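CalsepRRP (Calystegia sepium, PDB 1JY5) belongs to the RNase T2 family, whose members generally bind and cleave RNA, although whether it degrades RNA itself is uncertain. Local coordinates at residues A[31-36]-A[74-79]; A[38-43]-A[176-181]; A[111-116]-A[120-125]. All coordinates share one frame; numbering follows the deposited sequence.

How the interactions relate
From the N terminus, the loop 31-36 leads into strand 40-48, and both find their partners further along the chain. Interaction 1 closes a loop when helix 72-78 returns to 31-36, tying a surface loop to the end of that helix. Interaction 2 opens inside this loop, at 38-43, and closes only at 176-181 in the central sheet, so the two cross. Interaction 3 is local, between 111-116 and 120-125; it follows interaction 1 in series and is nested within interaction 2. Their segments also touch one another: Tyr78 O lies 2.7 Å from Ile42 N, a probable hydrogen bond, while Trp79 packs on Phe120 and Ile42 on Leu124.

Interaction 1. Residues A[31-36]-A[74-79]; sequences CSRSEV and DLSKYW
Arg33 and Val36 begin and end a type I beta turn and meet the last turn of helix 72-78 at Ser76 and Lys77. The contact is small and lies at the protein surface, joining the loop before strand 40-48 to the C-terminal end of the helix. Upstream, Cys31 ties the loop to Cys19 through a disulfide. Arg33, also the centre of an inverse gamma turn, then sends an extended side chain across to the helix. Its NH1 donates to Ser76 O at 3.0 Å, along a bent path with an N-H...O angle of 132°. The oxygen sits at the edge of the guanidinium, almost in its plane, whereas the nitrogen stands above the carbonyl plane of Ser76. A water closes the other side of the bridge, accepting from Arg33 NH2 at 2.6 Å and donating to Ser76 O. Because NH2 also donates to Pro27 O, the orientation of the guanidinium is fixed between loop and helix, and its positive charge may be stabilised by the carbonyl end of the helix. The turn closes with Val36 N bonded to Arg33 O. At this last residue of the turn, the side chains of Val36 and Lys77 run past each other in opposite directions. The lysine chain is extended until a bend at its last torsion (chi4 61°), which leaves NZ 4.0 Å from Val36 CG2.

Interaction 2. Residues A[38-43]-A[176-181]; sequences TGFTIK and EQVQIC
Phe40 and Val178 pack against each other across the middle strand of the central antiparallel sheet of the RNase T2 fold. Strands 40-48 and 174-182 both pair with strand 7-14, which separates them, and the two segments make no hydrogen bond to each other; their contact is made by side chains alone. The tight part is buried. Phe40 carries CG beside its own backbone N (chi1 -75°), which aims the ring across strand 7-14 toward strand 174-182, and the outer corner of the ring meets one branch of the valine. Val178 CG2 approaches obliquely and comes within 3.3 Å of Phe40 CZ, close for two carbons. The same methyl lies 3.5 Å from Phe40 CE2, so it straddles one bond of the ring, and the two side chains cross at about a right angle. Trp14 meets Phe40 edge to face and Leu12 also touches it, so strand 7-14 supplies further walls for the ring.

Toward the exposed side the packing is looser. Lys43 and Gln177 have the nearest CA atoms of the two segments, 8.2 Å apart, and their side chains also cross nearly at right angles. Only the aliphatic part of the lysine takes part: its chain bends at chi2 (59°), carrying the amine away, while the extended Gln177 brings its terminal amide beside Lys43 CG. Lys43 lies in the segment that corresponds to the first active-site motif of RNase T2 enzymes, at the position of its histidine, consistent with the uncertain activity of this protein. A classic beta bulge lies on the partner strand here, with Glu176 and Gln177 both opposite Lys169. Back in the buried part, Val178 CB lies 3.9 Å from Phe40 CE2.

Interaction 3. Residues A[111-116]-A[120-125]; sequences PVLGNQ and FSTTLM. Unlike the reference sequence in segment 120-125: Thr123 (reference Ala).
Leu113 and Thr122 point at each other tip to tip where the loop leading into helix 116-129 folds back along the helix's second turn. Asn115 is the N-cap, its OD1 taking the backbone N of Glu118, and one residue earlier Gly114 N donates to Glu118 OE1; together these fix how the loop enters the helix. One methyl of Leu113 faces the helix: CD2 stops 3.9 Å from Thr122 OG1. That hydroxyl stands beside its own backbone N (chi1 -64°), turned back toward the preceding turn, and is hydrogen-bonded to Glu118 O. Its polar need is therefore met within the helix, while the leucine lies against it by van der Waals contact and also touches Leu45 of strand 40-48.

Gln116 and Phe120 make the other half of the contact, one helical turn apart. The backbone N of Phe120 donates to Gln116 O at 2.9 Å, and the N-H...O angle of 177° makes the bond almost straight. The phenyl group leans back along the helix toward the same oxygen, which lies near the ring plane, at its edge. The side chain of Gln116 goes elsewhere: its OE1 accepts from Asp64 N, linking the start of the helix to another loop. Trp102 and Leu98 of helix 97-106 pack on the Phe120 ring, making this a buried junction between helices. At its ring edge, Phe120 CD1 comes within 3.1 Å of Gln116 O.

Interaction 1. Residues A[31-36]-A[74-79]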
loop_
_atom_site.group_PDB
_atom_site.type_symbol
_atom_site.label_atom_id
_atom_site.label_comp_id
_atom_site.label_asym_id
_atom_site.label_seq_id
_atom_site.Cartn_x
_atom_site.Cartn_y
_atom_site.Cartn_z
ATOM N N CYS A 31 15.023 -3.951 -2.453
ATOM C CA CYS A 31 15.901 -2.817 -2.728
ATOM C C CYS A 31 17.081 -3.152 -3.640
ATOM O O CYS A 31 17.679 -2.259 -4.236
ATOM C CB CYS A 31 16.433 -2.221 -1.424
ATOM S SG CYS A 31 15.200 -1.342 -0.418
ATOM N N SER A 32 17.414 -4.432 -3.752
ATOM C CA SER A 32 18.536 -4.847 -4.589
ATOM C C SER A 32 18.162 -5.012 -6.062
ATOM O O SER A 32 19.032 -5.036 -6.935
ATOM C CB SER A 32 19.113 -6.162 -4.067
ATOM O OG SER A 32 18.136 -7.184 -4.106
ATOM N N ARG A 33 16.868 -5.118 -6.337
ATOM C CA ARG A 33 16.387 -5.305 -7.702
ATOM C C ARG A 33 16.447 -4.027 -8.538
ATOM O O ARG A 33 15.432 -3.369 -8.764
ATOM C CB ARG A 33 14.962 -5.857 -7.653
ATOM C CG ARG A 33 14.857 -7.070 -6.738
ATOM C CD ARG A 33 13.425 -7.518 -6.496
ATOM N NE ARG A 33 13.374 -8.483 -5.398
ATOM C CZ ARG A 33 12.262 -9.035 -4.926
ATOM N NH1 ARG A 33 11.085 -8.726 -5.452
ATOM N NH2 ARG A 33 12.331 -9.893 -3.919
ATOM N N SER A 34 17.650 -3.693 -9.001
ATOM C CA SER A 34 17.875 -2.499 -9.810
ATOM C C SER A 34 17.097 -2.526 -11.123
ATOM O O SER A 34 16.754 -1.480 -11.670
ATOM C CB SER A 34 19.366 -2.346 -10.112
ATOM O OG SER A 34 19.818 -3.394 -10.953
ATOM N N GLU A 35 16.830 -3.728 -11.625
ATOM C CA GLU A 35 16.095 -3.902 -12.873
ATOM C C GLU A 35 14.685 -3.323 -12.792
ATOM O O GLU A 35 14.134 -2.863 -13.795
ATOM C CB GLU A 35 16.024 -5.389 -13.231
ATOM C CG GLU A 35 15.498 -6.277 -12.110
ATOM C CD GLU A 35 15.406 -7.734 -12.515
ATOM O OE1 GLU A 35 14.663 -8.042 -13.472
ATOM O OE2 GLU A 35 16.075 -8.576 -11.877
ATOM N N VAL A 36 14.105 -3.351 -11.593
ATOM C CA VAL A 36 12.759 -2.833 -11.369
ATOM C C VAL A 36 12.780 -1.313 -11.237
ATOM O O VAL A 36 13.579 -0.757 -10.483
ATOM C CB VAL A 36 12.134 -3.430 -10.082
ATOM C CG1 VAL A 36 10.739 -2.855 -9.863
ATOM C CG2 VAL A 36 12.071 -4.945 -10.185
ATOM N N ASP A 74 3.253 -12.067 -9.071
ATOM C CA ASP A 74 2.707 -10.725 -8.936
ATOM C C ASP A 74 2.935 -10.153 -7.544
ATOM O O ASP A 74 3.250 -8.971 -7.401
ATOM C CB ASP A 74 1.211 -10.731 -9.261
ATOM C CG ASP A 74 0.943 -10.847 -10.753
ATOM O OD1 ASP A 74 1.329 -9.923 -11.498
ATOM O OD2 ASP A 74 0.356 -11.863 -11.177
ATOM N N LEU A 75 2.785 -10.984 -6.516
ATOM C CA LEU A 75 2.985 -10.510 -5.152
ATOM C C LEU A 75 4.463 -10.250 -4.898
ATOM O O LEU A 75 4.829 -9.380 -4.106
ATOM C CB LEU A 75 2.441 -11.531 -4.148
ATOM C CG LEU A 75 0.910 -11.611 -4.146
ATOM C CD1 LEU A 75 0.427 -12.750 -3.263
ATOM C CD2 LEU A 75 0.351 -10.279 -3.661
ATOM N N SER A 76 5.315 -11.002 -5.583
ATOM C CA SER A 76 6.748 -10.830 -5.417
ATOM C C SER A 76 7.199 -9.529 -6.060
ATOM O O SER A 76 8.123 -8.873 -5.583
ATOM C CB SER A 76 7.504 -11.994 -6.053
ATOM O OG SER A 76 8.901 -11.747 -6.024
ATOM N N LYS A 77 6.532 -9.146 -7.139
ATOM C CA LYS A 77 6.905 -7.934 -7.842
ATOM C C LYS A 77 6.159 -6.680 -7.414
ATOM O O LYS A 77 6.748 -5.600 -7.333
ATOM C CB LYS A 77 6.731 -8.145 -9.349
ATOM C CG LYS A 77 7.159 -6.965 -10.206
ATOM C CD LYS A 77 7.060 -7.318 -11.683
ATOM C CE LYS A 77 7.338 -6.115 -12.564
ATOM N NZ LYS A 77 8.713 -5.580 -12.354
ATOM N N TYR A 78 4.871 -6.813 -7.124
ATOM C CA TYR A 78 4.073 -5.646 -6.760
ATOM C C TYR A 78 3.732 -5.494 -5.286
ATOM O O TYR A 78 3.197 -4.466 -4.871
ATOM C CB TYR A 78 2.808 -5.640 -7.613
ATOM C CG TYR A 78 3.139 -5.678 -9.088
ATOM C CD1 TYR A 78 2.961 -6.838 -9.836
ATOM C CD2 TYR A 78 3.668 -4.560 -9.725
ATOM C CE1 TYR A 78 3.304 -6.883 -11.188
ATOM C CE2 TYR A 78 4.013 -4.590 -11.071
ATOM C CZ TYR A 78 3.828 -5.755 -11.796
ATOM O OH TYR A 78 4.159 -5.778 -13.132
ATOM N N TRP A 79 4.042 -6.519 -4.501
ATOM C CA TRP A 79 3.804 -6.482 -3.061
ATOM C C TRP A 79 5.073 -6.967 -2.347
ATOM O O TRP A 79 5.012 -7.813 -1.460
ATOM C CB TRP A 79 2.629 -7.391 -2.689
ATOM C CG TRP A 79 2.020 -7.077 -1.348
ATOM C CD1 TRP A 79 2.672 -6.655 -0.229
ATOM C CD2 TRP A 79 0.637 -7.175 -0.993
ATOM N NE1 TRP A 79 1.782 -6.478 0.804
ATOM C CE2 TRP A 79 0.524 -6.791 0.362
ATOM C CE3 TRP A 79 -0.519 -7.547 -1.689
ATOM C CZ2 TRP A 79 -0.702 -6.773 1.040
ATOM C CZ3 TRP A 79 -1.737 -7.529 -1.018
ATOM C CH2 TRP A 79 -1.817 -7.142 0.336
HETATM O O HOH W 1 9.753 -10.027 -3.327
#

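Interaction 2. Residues A[38-43]-A[176-181]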
loop_
_atom_site.group_PDB
_atom_site.type_symbol
_atom_site.label_atom_id
_atom_site.label_comp_id
_atom_site.label_asym_id
_atom_site.label_seq_id
_atom_site.Cartn_x
_atom_site.Cartn_y
_atom_site.Cartn_z
ATOM N N THR A 38 11.593 2.469 -10.197
ATOM C CA THR A 38 11.091 3.025 -8.958
ATOM C C THR A 38 9.620 3.388 -9.128
ATOM O O THR A 38 9.214 3.891 -10.172
ATOM C CB THR A 38 11.901 4.271 -8.572
ATOM O OG1 THR A 38 13.282 3.909 -8.443
ATOM C CG2 THR A 38 11.408 4.848 -7.252
ATOM N N GLY A 39 8.816 3.120 -8.102
ATOM C CA GLY A 39 7.399 3.429 -8.182
ATOM C C GLY A 39 6.638 2.905 -6.982
ATOM O O GLY A 39 7.239 2.435 -6.016
ATOM N N PHE A 40 5.311 2.979 -7.032
ATOM C CA PHE A 40 4.499 2.497 -5.918
ATOM C C PHE A 40 4.264 0.998 -5.951
ATOM O O PHE A 40 3.989 0.432 -7.006
ATOM C CB PHE A 40 3.121 3.179 -5.901
ATOM C CG PHE A 40 3.143 4.595 -5.412
ATOM C CD1 PHE A 40 3.015 5.655 -6.305
ATOM C CD2 PHE A 40 3.294 4.869 -4.058
ATOM C CE1 PHE A 40 3.035 6.973 -5.855
ATOM C CE2 PHE A 40 3.318 6.183 -3.596
ATOM C CZ PHE A 40 3.187 7.237 -4.498
ATOM N N THR A 41 4.390 0.357 -4.792
ATOM C CA THR A 41 4.103 -1.067 -4.663
ATOM C C THR A 41 3.110 -1.170 -3.512
ATOM O O THR A 41 2.910 -0.213 -2.759
ATOM C CB THR A 41 5.356 -1.941 -4.336
ATOM O OG1 THR A 41 5.982 -1.469 -3.138
ATOM C CG2 THR A 41 6.344 -1.922 -5.492
ATOM N N ILE A 42 2.485 -2.329 -3.368
ATOM C CA ILE A 42 1.491 -2.508 -2.319
ATOM C C ILE A 42 2.047 -2.634 -0.909
ATOM O O ILE A 42 2.937 -3.441 -0.640
ATOM C CB ILE A 42 0.611 -3.755 -2.591
ATOM C CG1 ILE A 42 -0.061 -3.625 -3.965
ATOM C CG2 ILE A 42 -0.462 -3.875 -1.508
ATOM C CD1 ILE A 42 -0.738 -4.901 -4.443
ATOM N N LYS A 43 1.529 -1.804 -0.016
ATOM C CA LYS A 43 1.896 -1.881 1.384
ATOM C C LYS A 43 0.834 -2.830 1.950
ATOM O O LYS A 43 1.151 -3.834 2.602
ATOM C CB LYS A 43 1.797 -0.509 2.048
ATOM C CG LYS A 43 1.943 -0.540 3.555
ATOM C CD LYS A 43 3.275 -1.126 3.977
ATOM C CE LYS A 43 3.345 -1.187 5.487
ATOM N NZ LYS A 43 4.612 -1.786 5.971
ATOM N N GLU A 176 6.522 8.651 1.159
ATOM C CA GLU A 176 6.693 7.251 1.513
ATOM C C GLU A 176 5.452 6.409 1.268
ATOM O O GLU A 176 5.548 5.281 0.788
ATOM C CB GLU A 176 7.110 7.116 2.981
ATOM C CG GLU A 176 7.184 5.674 3.454
ATOM C CD GLU A 176 7.820 5.525 4.824
ATOM O OE1 GLU A 176 7.420 6.260 5.756
ATOM O OE2 GLU A 176 8.716 4.664 4.966
ATOM N N GLN A 177 4.283 6.959 1.574
ATOM C CA GLN A 177 3.051 6.205 1.404
ATOM C C GLN A 177 1.872 7.034 0.905
ATOM O O GLN A 177 1.694 8.189 1.294
ATOM C CB GLN A 177 2.699 5.535 2.742
ATOM C CG GLN A 177 1.408 4.723 2.768
ATOM C CD GLN A 177 1.223 3.979 4.085
ATOM O OE1 GLN A 177 1.942 3.021 4.378
ATOM N NE2 GLN A 177 0.268 4.427 4.888
ATOM N N VAL A 178 1.085 6.441 0.013
ATOM C CA VAL A 178 -0.114 7.090 -0.503
ATOM C C VAL A 178 -1.284 6.167 -0.178
ATOM O O VAL A 178 -1.209 4.960 -0.410
ATOM C CB VAL A 178 -0.039 7.329 -2.033
ATOM C CG1 VAL A 178 -1.411 7.732 -2.570
ATOM C CG2 VAL A 178 0.966 8.447 -2.333
ATOM N N GLN A 179 -2.352 6.738 0.370
ATOM C CA GLN A 179 -3.534 5.966 0.737
ATOM C C GLN A 179 -4.763 6.386 -0.062
ATOM O O GLN A 179 -5.103 7.567 -0.118
ATOM C CB GLN A 179 -3.826 6.134 2.231
ATOM C CG GLN A 179 -2.769 5.542 3.158
ATOM C CD GLN A 179 -2.980 5.955 4.607
ATOM O OE1 GLN A 179 -4.038 6.466 4.969
ATOM N NE2 GLN A 179 -1.977 5.725 5.443
ATOM N N ILE A 180 -5.410 5.401 -0.681
ATOM C CA ILE A 180 -6.621 5.596 -1.473
ATOM C C ILE A 180 -7.702 4.764 -0.796
ATOM O O ILE A 180 -7.471 3.596 -0.476
ATOM C CB ILE A 180 -6.464 5.054 -2.912
ATOM C CG1 ILE A 180 -5.240 5.678 -3.585
ATOM C CG2 ILE A 180 -7.727 5.348 -3.717
ATOM C CD1 ILE A 180 -5.295 7.180 -3.682
ATOM N N CYS A 181 -8.883 5.340 -0.593
ATOM C CA CYS A 181 -9.957 4.613 0.079
ATOM C C CYS A 181 -11.067 4.092 -0.838
ATOM O O CYS A 181 -11.365 4.692 -1.865
ATOM C CB CYS A 181 -10.520 5.492 1.212
ATOM S SG CYS A 181 -9.215 5.750 2.448
#

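Interaction 3. Residues A[111-116]-A[120-125]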
loop_
_atom_site.group_PDB
_atom_site.type_symbol
_atom_site.label_atom_id
_atom_site.label_comp_id
_atom_site.label_asym_id
_atom_site.label_seq_id
_atom_site.Cartn_x
_atom_site.Cartn_y
_atom_site.Cartn_z
ATOM N N PRO A 111 -16.799 -10.506 5.972
ATOM C CA PRO A 111 -17.216 -11.418 4.907
ATOM C C PRO A 111 -17.110 -10.857 3.486
ATOM O O PRO A 111 -17.387 -11.572 2.524
ATOM C CB PRO A 111 -18.661 -11.714 5.277
ATOM C CG PRO A 111 -19.130 -10.352 5.693
ATOM C CD PRO A 111 -17.980 -9.854 6.573
ATOM N N VAL A 112 -16.720 -9.592 3.341
ATOM C CA VAL A 112 -16.617 -8.995 2.006
ATOM C C VAL A 112 -15.682 -9.813 1.118
ATOM O O VAL A 112 -16.020 -10.131 -0.023
ATOM C CB VAL A 112 -16.119 -7.533 2.075
ATOM C CG1 VAL A 112 -15.969 -6.968 0.674
ATOM C CG2 VAL A 112 -17.102 -6.692 2.872
ATOM N N LEU A 113 -14.502 -10.132 1.641
ATOM C CA LEU A 113 -13.533 -10.954 0.928
ATOM C C LEU A 113 -13.497 -12.198 1.816
ATOM O O LEU A 113 -13.122 -12.120 2.987
ATOM C CB LEU A 113 -12.172 -10.244 0.860
ATOM C CG LEU A 113 -12.287 -8.852 0.219
ATOM C CD1 LEU A 113 -10.909 -8.192 0.094
ATOM C CD2 LEU A 113 -12.928 -8.978 -1.157
ATOM N N GLY A 114 -13.913 -13.332 1.255
ATOM C CA GLY A 114 -14.020 -14.562 2.024
ATOM C C GLY A 114 -12.823 -15.428 2.337
ATOM O O GLY A 114 -12.911 -16.298 3.208
ATOM N N ASN A 115 -11.712 -15.220 1.646
ATOM C CA ASN A 115 -10.522 -16.026 1.899
ATOM C C ASN A 115 -9.274 -15.279 1.451
ATOM O O ASN A 115 -9.368 -14.203 0.867
ATOM C CB ASN A 115 -10.632 -17.381 1.181
ATOM C CG ASN A 115 -10.794 -17.239 -0.322
ATOM O OD1 ASN A 115 -10.049 -16.502 -0.967
ATOM N ND2 ASN A 115 -11.760 -17.961 -0.890
ATOM N N GLN A 116 -8.115 -15.851 1.752
ATOM C CA GLN A 116 -6.817 -15.270 1.417
ATOM C C GLN A 116 -6.623 -14.930 -0.036
ATOM O O GLN A 116 -6.091 -13.869 -0.365
ATOM C CB GLN A 116 -5.709 -16.231 1.789
ATOM C CG GLN A 116 -5.651 -16.552 3.223
ATOM C CD GLN A 116 -4.680 -17.666 3.486
ATOM O OE1 GLN A 116 -3.515 -17.598 3.093
ATOM N NE2 GLN A 116 -5.151 -18.704 4.154
ATOM N N PHE A 120 -5.819 -11.138 -1.399
ATOM C CA PHE A 120 -4.647 -10.722 -2.167
ATOM C C PHE A 120 -4.918 -10.380 -3.640
ATOM O O PHE A 120 -4.372 -9.402 -4.164
ATOM C CB PHE A 120 -3.534 -11.779 -2.064
ATOM C CG PHE A 120 -2.874 -11.836 -0.708
ATOM C CD1 PHE A 120 -3.237 -12.804 0.225
ATOM C CD2 PHE A 120 -1.914 -10.892 -0.349
ATOM C CE1 PHE A 120 -2.656 -12.828 1.500
ATOM C CE2 PHE A 120 -1.328 -10.907 0.923
ATOM C CZ PHE A 120 -1.701 -11.878 1.849
ATOM N N SER A 121 -5.749 -11.180 -4.305
ATOM C CA SER A 121 -6.078 -10.935 -5.710
ATOM C C SER A 121 -6.890 -9.651 -5.877
ATOM O O SER A 121 -6.716 -8.909 -6.851
ATOM C CB SER A 121 -6.852 -12.119 -6.307
ATOM O OG SER A 121 -8.061 -12.357 -5.618
ATOM N N THR A 122 -7.776 -9.380 -4.927
ATOM C CA THR A 122 -8.583 -8.173 -5.013
ATOM C C THR A 122 -7.695 -6.946 -4.810
ATOM O O THR A 122 -7.888 -5.919 -5.462
ATOM C CB THR A 122 -9.733 -8.210 -3.990
ATOM O OG1 THR A 122 -10.612 -9.295 -4.322
ATOM C CG2 THR A 122 -10.524 -6.908 -4.019
ATOM N N THR A 123 -6.707 -7.061 -3.927
ATOM C CA THR A 123 -5.797 -5.952 -3.684
ATOM C C THR A 123 -5.003 -5.672 -4.956
ATOM O O THR A 123 -4.807 -4.517 -5.341
ATOM C CB THR A 123 -4.816 -6.263 -2.544
ATOM O OG1 THR A 123 -5.553 -6.558 -1.352
ATOM C CG2 THR A 123 -3.914 -5.061 -2.270
ATOM N N LEU A 124 -4.541 -6.733 -5.610
ATOM C CA LEU A 124 -3.787 -6.576 -6.850
ATOM C C LEU A 124 -4.674 -5.947 -7.926
ATOM O O LEU A 124 -4.230 -5.076 -8.673
ATOM C CB LEU A 124 -3.252 -7.935 -7.328
ATOM C CG LEU A 124 -1.929 -8.394 -6.692
ATOM C CD1 LEU A 124 -1.913 -8.061 -5.204
ATOM C CD2 LEU A 124 -1.756 -9.891 -6.906
ATOM N N MET A 125 -5.929 -6.378 -7.992
ATOM C CA MET A 125 -6.862 -5.842 -8.976
ATOM C C MET A 125 -6.973 -4.332 -8.852
ATOM O O MET A 125 -6.841 -3.617 -9.839
ATOM C CB MET A 125 -8.249 -6.463 -8.798
ATOM C CG MET A 125 -9.283 -6.005 -9.825
ATOM S SD MET A 125 -10.925 -6.677 -9.451
ATOM C CE MET A 125 -11.389 -5.591 -8.091
#